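Local coordinates for B-cell lymphoma 3 protein (Homo sapiens, PDB 1K1A) that regulates transcription of NF-kappa-B target genes, holding the p50 subunit back in the cytoplasm and acting as a transcriptional activator in the nucleus, here represented by its ankyrin repeat domain, at residues A[149-153]-A[154-158]; A[210-213]-A[214-218]. All blocks are in the same frame, centred on the assembly; numbering follows the deposited sequence. Where two conformers were deposited one is given.

Interaction 1: A[149-153]-A[154-158]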
# COMPACT_ATOMS: atom_id res chain seq x y z
N SER A 149 -8.13 11.57 4.20
CA SER A 149 -7.32 12.39 5.10
C SER A 149 -6.47 13.43 4.41
O SER A 149 -6.01 14.39 5.04
CB SER A 149 -6.42 11.48 5.94
OG SER A 149 -5.67 10.61 5.10
N GLY A 150 -6.25 13.26 3.11
CA GLY A 150 -5.39 14.14 2.35
C GLY A 150 -3.93 13.99 2.75
O GLY A 150 -3.12 14.89 2.53
N ARG A 151 -3.59 12.85 3.34
CA ARG A 151 -2.23 12.60 3.83
C ARG A 151 -1.39 11.74 2.88
O ARG A 151 -1.87 10.74 2.35
CB ARG A 151 -2.29 11.89 5.18
CG ARG A 151 -2.81 12.78 6.30
CD ARG A 151 -3.76 12.07 7.26
NE ARG A 151 -3.09 11.08 8.10
CZ ARG A 151 -3.71 10.07 8.69
NH1 ARG A 151 -5.02 9.91 8.54
NH2 ARG A 151 -3.03 9.22 9.45
N SER A 152 -0.13 12.13 2.69
CA SER A 152 0.82 11.34 1.90
C SER A 152 1.30 10.21 2.79
O SER A 152 1.12 10.26 3.99
CB SER A 152 2.01 12.21 1.48
OG SER A 152 2.77 12.62 2.62
N PRO A 153 1.89 9.17 2.20
CA PRO A 153 2.47 8.07 2.98
C PRO A 153 3.45 8.57 4.06
O PRO A 153 3.50 8.00 5.15
CB PRO A 153 3.20 7.25 1.92
CG PRO A 153 2.39 7.47 0.67
CD PRO A 153 1.99 8.93 0.75
N LEU A 154 4.21 9.61 3.75
CA LEU A 154 5.18 10.13 4.72
C LEU A 154 4.49 10.60 6.00
O LEU A 154 4.95 10.31 7.12
CB LEU A 154 6.00 11.27 4.12
CG LEU A 154 7.05 11.88 5.07
CD1 LEU A 154 8.00 10.81 5.59
CD2 LEU A 154 7.82 13.01 4.40
N ILE A 155 3.39 11.31 5.85
CA ILE A 155 2.66 11.82 7.01
C ILE A 155 2.07 10.65 7.80
O ILE A 155 2.13 10.63 9.04
CB ILE A 155 1.61 12.86 6.59
CG1 ILE A 155 2.31 14.13 6.09
CG2 ILE A 155 0.66 13.18 7.74
CD1 ILE A 155 1.44 15.10 5.31
N HIS A 156 1.55 9.65 7.09
CA HIS A 156 1.04 8.46 7.74
C HIS A 156 2.14 7.83 8.59
O HIS A 156 1.92 7.48 9.75
CB HIS A 156 0.53 7.44 6.70
CG HIS A 156 -0.82 7.76 6.14
ND1 HIS A 156 -1.98 7.64 6.88
CD2 HIS A 156 -1.20 8.17 4.91
CE1 HIS A 156 -3.02 7.98 6.13
NE2 HIS A 156 -2.57 8.29 4.92
N ALA A 157 3.34 7.71 8.01
CA ALA A 157 4.48 7.11 8.71
C ALA A 157 4.86 7.90 9.97
O ALA A 157 5.18 7.31 11.01
CB ALA A 157 5.68 7.00 7.77
N VAL A 158 4.83 9.22 9.86
CA VAL A 158 5.16 10.08 11.00
C VAL A 158 4.14 9.92 12.12
O VAL A 158 4.50 9.82 13.30
CB VAL A 158 5.30 11.55 10.60
CG1 VAL A 158 5.34 12.44 11.83
CG2 VAL A 158 6.55 11.75 9.76

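Interaction 2: A[210-213]-A[214-218]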
# COMPACT_ATOMS: atom_id res chain seq x y z
N SER A 210 9.03 26.84 9.16
CA SER A 210 8.30 28.12 9.11
C SER A 210 6.95 27.96 8.43
O SER A 210 6.19 28.92 8.28
CB SER A 210 9.12 29.17 8.37
OG SER A 210 9.10 28.93 6.97
N LEU A 211 6.64 26.74 8.00
CA LEU A 211 5.40 26.47 7.30
C LEU A 211 4.19 26.61 8.24
O LEU A 211 4.13 25.96 9.28
CB LEU A 211 5.44 25.07 6.71
CG LEU A 211 4.30 24.69 5.77
CD1 LEU A 211 4.20 25.67 4.61
CD2 LEU A 211 4.51 23.28 5.28
N LYS A 212 3.25 27.46 7.86
CA LYS A 212 2.06 27.71 8.69
C LYS A 212 0.89 26.82 8.31
O LYS A 212 0.68 26.53 7.13
CB LYS A 212 1.63 29.17 8.58
CG LYS A 212 2.72 30.18 8.89
CD LYS A 212 2.20 31.61 8.73
CE LYS A 212 1.16 31.95 9.78
NZ LYS A 212 1.75 32.01 11.15
N ASN A 213 0.14 26.35 9.30
CA ASN A 213 -1.09 25.61 9.03
C ASN A 213 -2.29 26.55 9.08
O ASN A 213 -2.13 27.76 9.18
CB ASN A 213 -1.27 24.39 9.94
CG ASN A 213 -1.38 24.74 11.44
OD1 ASN A 213 -1.73 25.86 11.81
ND2 ASN A 213 -1.09 23.77 12.28
N CYS A 214 -3.50 25.98 9.00
CA CYS A 214 -4.71 26.80 8.96
C CYS A 214 -4.93 27.57 10.26
O CYS A 214 -5.63 28.58 10.29
CB CYS A 214 -5.94 25.94 8.66
SG CYS A 214 -6.25 24.63 9.85
N HIS A 215 -4.33 27.08 11.34
CA HIS A 215 -4.43 27.74 12.64
C HIS A 215 -3.33 28.78 12.76
O HIS A 215 -3.21 29.45 13.79
CB HIS A 215 -4.35 26.70 13.77
CG HIS A 215 -4.63 27.26 15.13
ND1 HIS A 215 -3.81 27.02 16.22
CD2 HIS A 215 -5.65 28.03 15.59
CE1 HIS A 215 -4.31 27.62 17.29
NE2 HIS A 215 -5.42 28.24 16.93
N ASN A 216 -2.53 28.92 11.70
CA ASN A 216 -1.42 29.87 11.67
C ASN A 216 -0.24 29.43 12.54
O ASN A 216 0.63 30.22 12.87
CB ASN A 216 -1.88 31.28 12.08
CG ASN A 216 -2.94 31.85 11.15
OD1 ASN A 216 -3.65 32.80 11.50
ND2 ASN A 216 -3.04 31.29 9.95
N ASP A 217 -0.22 28.15 12.90
CA ASP A 217 0.86 27.58 13.70
C ASP A 217 1.98 27.04 12.82
O ASP A 217 1.72 26.47 11.76
CB ASP A 217 0.32 26.41 14.52
CG ASP A 217 -0.23 26.82 15.86
OD1 ASP A 217 -0.05 27.99 16.27
OD2 ASP A 217 -0.86 26.03 16.59
N THR A 218 3.23 27.23 13.24
CA THR A 218 4.37 26.59 12.57
C THR A 218 4.84 25.46 13.47
O THR A 218 4.48 25.41 14.65
CB THR A 218 5.55 27.58 12.38
OG1 THR A 218 5.95 28.10 13.66
CG2 THR A 218 5.12 28.80 11.59
O HOH W 1 -1.73 23.90 15.21

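Interaction 1: A[149-153]-A[154-158]
Ser152 caps the first helix of ankyrin repeat 5, which starts at Pro153, and its carbonyl oxygen takes the N-H groups of both Ile155 and His156. This is the place of the ankyrin TPLH motif, read here as Ser-Pro-Leu-Ile, with Ile155 in the usual histidine place and His156 one residue later. Leu154 lays its CB against the Ser152 hydroxyl, while the rest of its side chain leads away to Leu170 on helix 163-171. Ile155 sends its N-H to Ser152 O in a weak, bent bond (121° at the hydrogen), and its CG2, anti to the backbone N, rests against Arg151 CG at 3.8 Å. His156 meets the preceding residues through both its N-H and its ring. The N-H reaches Ser152 O at 3.2 Å, nearly straight and in the carbonyl plane. The imidazole NE2 bonds to Asp146, whose other carboxylate oxygen takes the Ser149 hydroxyl, tying the ring to the loop before the helix. Over one face of the ring lies Arg151 CB, a CH-pi contact 4.0 Å from the centroid. Less certain is the far end of the arginine, which has two conformers: in the one described, bends at chi2 and chi3 fold the chain back, and the guanidinium, salt-bridged to Glu159, is tilted 40° from the imidazole, with His156 CE1 3.4 Å above its centre. Ala157 N continues the helical pattern with a 2.9 Å bond to Pro153 O.

Interaction 2: A[210-213]-A[214-218]
One side-chain oxygen, Asn213 OD1, gathers two backbone N-H groups: that of Asp217, just past a tight turn, at 3.0 Å and from well above the amide plane, and more weakly that of His215, within the turn, at 2.9 Å. This is the loop between ankyrin repeats 6 and 7, customarily called a beta-hairpin, with a type I turn from Asn213 to Asn216 closed by Asn216 N to Asn213 O. Asn213 N also bonds to Asp217 O (2.9 Å), so backbone and side chain of the asparagine both hold the returning segment. With CG between backbone N and carbonyl carbon (chi1 62°), the amide lies alongside Asp217, and a water links ND2 to Asp217 OD2. That carboxylate oxygen also accepts His215 ND1 at 3.1 Å, in the imidazole plane but above the carboxylate. Lys212, bent at chi3 and chi4, curls over the turn to place NZ 2.7 Å from Asn216 O. With an alanine in place of Asn213, the N-H groups of His215 and Asp217 would probably lose their shared acceptor, and the water and Ser184 their amide partner. In the chain the loop falls between helices 196-204 and 226-232, and it is tied to the loop before helix 186-193 by Asn213 ND2 to Ser184 and the backbone of Cys214 to Ser182.

Interaction 1 comes first along the chain, at the start of ankyrin repeat 5, and interaction 2 follows at the junction of repeats 6 and 7. Their centres are about 17 Å apart and their nearest atoms about 9 Å, so they do not touch. Residues 149-158 run from a loop into the buried helix 153-159, packed between helices 119-126 and 163-171, whereas residues 210-218 form a surface loop nearer the C-terminal end, before helix 226-232. Together they represent two recurring elements of the ankyrin stack, the capped helix start in the core and the projecting hairpin that joins one repeat to the next.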